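Putative fimbrium tip subunit Fim1C (Bacteroides ovatus, PDB 4EPS) probably forms part of the tip of fimbriae, the filamentous surface appendages that mediate cell adhesion and biofilm formation. Local coordinates at residues 286-291 and 455-460. Sequence-based numbering, arbitrary orientation.
Sequences AEPAKD and LIKVSD. With GOL (glycerol), chain M.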
# COMPACT_ATOMS: atom_id res chain seq x y z
N ALA A 286 7.07 -11.83 -12.84
CA ALA A 286 8.02 -12.70 -13.56
C ALA A 286 7.48 -13.16 -14.93
O ALA A 286 8.26 -13.30 -15.87
CB ALA A 286 8.36 -13.93 -12.70
N GLU A 287 6.18 -13.36 -15.05
CA GLU A 287 5.54 -13.85 -16.28
C GLU A 287 4.38 -12.92 -16.69
O GLU A 287 3.21 -13.30 -16.61
CB GLU A 287 5.04 -15.30 -16.07
CG GLU A 287 6.17 -16.32 -16.00
CD GLU A 287 5.73 -17.77 -15.98
OE1 GLU A 287 4.77 -18.10 -15.24
OE2 GLU A 287 6.35 -18.59 -16.70
N PRO A 288 4.68 -11.68 -17.14
CA PRO A 288 3.60 -10.78 -17.50
C PRO A 288 2.81 -11.26 -18.71
O PRO A 288 3.41 -11.83 -19.62
CB PRO A 288 4.33 -9.47 -17.82
CG PRO A 288 5.68 -9.85 -18.19
CD PRO A 288 6.00 -11.04 -17.32
N ALA A 289 1.51 -11.02 -18.73
CA ALA A 289 0.66 -11.33 -19.87
C ALA A 289 1.01 -10.40 -21.03
O ALA A 289 1.08 -9.19 -20.84
CB ALA A 289 -0.81 -11.18 -19.51
N LYS A 290 1.22 -10.98 -22.21
CA LYS A 290 1.51 -10.22 -23.43
C LYS A 290 0.22 -9.68 -24.00
O LYS A 290 0.20 -8.57 -24.54
CB LYS A 290 2.23 -11.12 -24.46
CG LYS A 290 2.67 -10.41 -25.74
CD LYS A 290 3.47 -11.37 -26.61
CE LYS A 290 3.90 -10.77 -27.92
NZ LYS A 290 4.88 -11.65 -28.60
N ASP A 291 -0.88 -10.47 -23.91
CA ASP A 291 -2.20 -10.09 -24.42
C ASP A 291 -2.67 -8.77 -23.87
O ASP A 291 -2.70 -8.58 -22.65
CB ASP A 291 -3.28 -11.17 -24.12
CG ASP A 291 -3.22 -12.41 -24.99
OD1 ASP A 291 -2.37 -12.45 -25.93
OD2 ASP A 291 -4.00 -13.36 -24.73
N LEU A 455 10.32 -4.42 -21.53
CA LEU A 455 9.96 -4.54 -22.93
C LEU A 455 10.23 -5.95 -23.48
O LEU A 455 9.38 -6.50 -24.16
CB LEU A 455 10.71 -3.51 -23.78
CG LEU A 455 10.30 -2.06 -23.60
CD1 LEU A 455 11.23 -1.12 -24.42
CD2 LEU A 455 8.86 -1.84 -24.06
N ILE A 456 11.39 -6.51 -23.15
CA ILE A 456 11.79 -7.84 -23.67
C ILE A 456 10.86 -8.98 -23.18
O ILE A 456 10.83 -10.04 -23.80
CB ILE A 456 13.29 -8.11 -23.34
CG1 ILE A 456 13.92 -9.24 -24.23
CG2 ILE A 456 13.53 -8.39 -21.86
CD1 ILE A 456 14.05 -8.88 -25.76
N LYS A 457 10.08 -8.76 -22.10
CA LYS A 457 9.16 -9.79 -21.58
C LYS A 457 7.82 -9.78 -22.29
O LYS A 457 7.09 -10.76 -22.21
CB LYS A 457 8.95 -9.59 -20.07
CG LYS A 457 10.22 -9.77 -19.26
CD LYS A 457 9.92 -10.04 -17.80
CE LYS A 457 11.17 -10.06 -16.97
NZ LYS A 457 10.86 -9.97 -15.52
N VAL A 458 7.45 -8.66 -22.96
CA VAL A 458 6.13 -8.53 -23.60
C VAL A 458 6.19 -8.15 -25.09
O VAL A 458 5.14 -7.96 -25.73
CB VAL A 458 5.21 -7.51 -22.87
CG1 VAL A 458 4.73 -8.07 -21.52
CG2 VAL A 458 5.91 -6.16 -22.70
N SER A 459 7.39 -8.01 -25.62
CA SER A 459 7.63 -7.60 -27.01
C SER A 459 8.92 -8.24 -27.51
O SER A 459 9.76 -8.64 -26.68
CB SER A 459 7.73 -6.07 -27.08
OG SER A 459 8.13 -5.55 -28.34
N ASP A 460 9.11 -8.26 -28.84
CA ASP A 460 10.34 -8.78 -29.41
C ASP A 460 11.32 -7.62 -29.68
O ASP A 460 12.45 -7.86 -30.10
CB ASP A 460 10.05 -9.60 -30.69
CG ASP A 460 9.30 -10.89 -30.39
OD1 ASP A 460 9.62 -11.56 -29.37
OD2 ASP A 460 8.36 -11.22 -31.14
C1 GOL M . 8.22 -11.58 -26.31
O1 GOL M . 7.26 -11.10 -27.25
C2 GOL M . 7.57 -12.46 -25.27
O2 GOL M . 6.93 -13.56 -25.90
C3 GOL M . 8.56 -12.95 -24.24
O3 GOL M . 9.49 -13.87 -24.80
O HOH W 1 10.96 -13.13 -15.62
O HOH W 2 4.60 -12.00 -22.15
O HOH W 3 5.26 -10.07 -30.91
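Pro288 carries the apolar part of this contact, with its ring set against Lys457 and Val458. Its CG lies 3.8 Å from CB of Lys457 and 3.9 Å from CG1 of Val458. The ring crosses both side chains at about a right angle. Val458 CG1 stands anti to its own carbonyl carbon (chi1 -72°), which brings this methyl to the proline and near the carbonyl oxygen of Ala289.

The aliphatic chain of Lys290 runs past the backbone of Val458. Lys290 CG is 3.5 Å from Val458 O, a van der Waals approach. CG stands anti to the backbone N (chi1 -176°), and the extended chain beyond it ends with the amine near Asp460. Lys290 NZ donates at 2.8 Å to O1 of a glycerol, probably from the crystallisation liquor. Asp460 is modelled in two conformers, and what follows holds for one of them. Its OD2 is 4.3 Å from Lys290 NZ, too far for a salt bridge. Glycerol O1 donates weakly to Asp460 OD1. Water 3 accepts from the amine and donates weakly to Asp460 OD2.

No direct hydrogen bond joins the segments; two further waters link their polar atoms. Water 2 donates to Pro288 O and Lys457 O, each at 2.8 Å. Water 1 donates to Ala286 O and accepts from Lys457 NZ.

The contact lies at the surface. It places the loop between strands 280-281 and 293-300 against the C-terminal part of helix 446-458. Tyr273 of strand 273-275 touches Pro288, Lys457 and Val458, and Cys293 of strand 293-300 also packs on Val458.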